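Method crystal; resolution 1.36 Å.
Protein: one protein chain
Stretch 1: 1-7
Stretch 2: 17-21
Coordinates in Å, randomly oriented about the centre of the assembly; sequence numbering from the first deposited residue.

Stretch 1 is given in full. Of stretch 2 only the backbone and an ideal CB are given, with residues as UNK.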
# COMPACT_ATOMS: atom_id res chain seq x y z
N ASP A 1 -2.82 10.55 4.44
CA ASP A 1 -2.09 9.29 4.78
C ASP A 1 -1.41 8.82 3.49
O ASP A 1 -2.08 8.36 2.58
CB ASP A 1 -3.03 8.26 5.38
CG ASP A 1 -2.31 7.08 5.97
OD1 ASP A 1 -1.86 6.21 5.23
OD2 ASP A 1 -2.15 7.00 7.20
N GLU A 2 -0.09 8.83 3.49
CA GLU A 2 0.65 8.46 2.30
C GLU A 2 0.40 7.01 1.91
O GLU A 2 0.30 6.69 0.72
CB GLU A 2 2.15 8.65 2.63
CG GLU A 2 3.10 8.28 1.55
CD GLU A 2 4.56 8.61 1.92
OE1 GLU A 2 4.78 9.39 2.87
OE2 GLU A 2 5.48 8.08 1.25
N CYS A 3 0.24 6.13 2.87
CA CYS A 3 -0.02 4.72 2.57
C CYS A 3 -1.42 4.50 2.01
O CYS A 3 -1.60 3.79 1.02
CB CYS A 3 0.20 3.90 3.85
SG CYS A 3 0.10 2.09 3.58
N ALA A 4 -2.43 5.11 2.63
CA ALA A 4 -3.80 5.02 2.11
C ALA A 4 -3.90 5.61 0.70
O ALA A 4 -4.56 5.05 -0.18
CB ALA A 4 -4.78 5.71 3.03
N ILE A 5 -3.17 6.72 0.45
CA ILE A 5 -3.19 7.30 -0.85
C ILE A 5 -2.59 6.34 -1.89
O ILE A 5 -3.15 6.13 -2.96
CB ILE A 5 -2.47 8.69 -0.86
CG1 ILE A 5 -3.28 9.72 -0.08
CG2 ILE A 5 -2.20 9.18 -2.28
CD1 ILE A 5 -2.48 10.95 0.27
N ALA A 6 -1.47 5.71 -1.55
CA ALA A 6 -0.83 4.76 -2.48
C ALA A 6 -1.74 3.62 -2.83
O ALA A 6 -1.87 3.24 -3.98
CB ALA A 6 0.50 4.28 -1.85
N ALA A 7 -2.39 3.04 -1.79
CA ALA A 7 -3.32 1.94 -2.00
C ALA A 7 -4.49 2.37 -2.89
O ALA A 7 -4.83 1.62 -3.84
CB ALA A 7 -3.81 1.37 -0.67
N UNK A 17 5.43 -0.72 -0.48
CA UNK A 17 6.53 -0.75 0.43
C UNK A 17 7.12 0.64 0.74
O UNK A 17 7.36 1.00 1.90
CB UNK A 17 7.62 -1.66 -0.14
N UNK A 18 7.32 1.43 -0.30
CA UNK A 18 7.93 2.76 -0.15
C UNK A 18 6.96 3.72 0.53
O UNK A 18 7.37 4.45 1.44
CB UNK A 18 8.35 3.32 -1.51
N UNK A 19 5.66 3.66 0.16
CA UNK A 19 4.71 4.66 0.68
C UNK A 19 4.33 4.35 2.12
O UNK A 19 3.98 5.27 2.87
CB UNK A 19 3.45 4.71 -0.19
N UNK A 20 4.46 3.10 2.57
CA UNK A 20 3.93 2.68 3.87
C UNK A 20 5.00 2.43 4.91
O UNK A 20 4.71 2.30 6.12
CB UNK A 20 3.09 1.41 3.70
N UNK A 21 6.25 2.39 4.47
CA UNK A 21 7.40 2.31 5.39
C UNK A 21 7.26 3.44 6.40
O UNK A 21 6.91 4.55 6.01
CB UNK A 21 8.73 2.40 4.64

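Stretch 1 is helical from Glu2 to Ala7. Its first turn is fastened at the N-terminus: Ala4 N donates a hydrogen bond to Asp1 OD1 at 2.9 Å, and Ile5 N donates one to Asp1 O, also at 2.9 Å. The side that meets stretch 2 carries Glu2, Cys3 and Ala6.

Position 17 is helical, and its ideal CB has no atom of stretch 1 within 5.5 Å. Stretch 1 therefore sets no demand here. Polar, charged or small side chains would all suit. The residue is Asp17. Its chi1 is t. Its nearest side-chain approach to stretch 1 is Asp17 CB to Cys3 SG, 9.2 Å. Its backbone O accepts a hydrogen bond from the N of position 21 at 3.1 Å.

Position 18 is also helical. CA-to-CB points sideways, and again nothing lies within 5.5 Å of the ideal CB. The space allows many side chains, long or short, and the carboxylate of Glu2 lies on this side of stretch 1. The residue is Ala18. Ala18 CB stays 6.2 Å from Glu2 OE2. Its closest approach is through the backbone, with Ala18 O 4.1 Å from Glu2 OE2.

Position 19 points toward stretch 1. The ideal CB is 3.4 Å from Ala6 CB, which is tight, 3.8 Å from Glu2 O and 4.4 Å from Cys3 CA. A small side chain fits best; alanine, glycine or serine could be considered. The residue is Ala19. Its CB packs on Ala6 CB at 3.5 Å, so two methyl groups meet where the backbones come close. Glu2 adds the aliphatic part of its side chain: Glu2 CG lies 4.0 Å from Ala19 CB and 3.4 Å from Ala19 O.

Position 20 has its CA 4.6 Å from Cys3 CA. CA-to-CB points sideways, yet the ideal CB is only 3.1 Å from Cys3 SG. That is too short for an ordinary nonbonded contact, but it is the spacing expected from a CB to the far sulfur of a disulfide. Cysteine is the clear choice. The residue is Cys20, with chi1 m. Cys20 SG bonds to Cys3 SG at 2.0 Å with chi3 of 84°, a relaxed disulfide that links the stretches covalently.

Position 21 is the first to leave helical phi/psi, at -53/139. Its CB points sideways into open space, so many residues would be tolerated. The residue is Ala21, with its CB 7.4 Å from Glu2 OE2.

Stretch 2 17-21: DAACA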
# COMPACT_ATOMS: atom_id res chain seq x y z
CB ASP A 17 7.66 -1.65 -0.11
CG ASP A 17 8.80 -1.72 0.86
OD1 ASP A 17 8.65 -2.36 1.89
OD2 ASP A 17 9.79 -1.03 0.61
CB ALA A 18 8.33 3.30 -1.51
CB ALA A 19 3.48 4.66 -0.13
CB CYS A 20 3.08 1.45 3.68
SG CYS A 20 1.73 1.64 2.46
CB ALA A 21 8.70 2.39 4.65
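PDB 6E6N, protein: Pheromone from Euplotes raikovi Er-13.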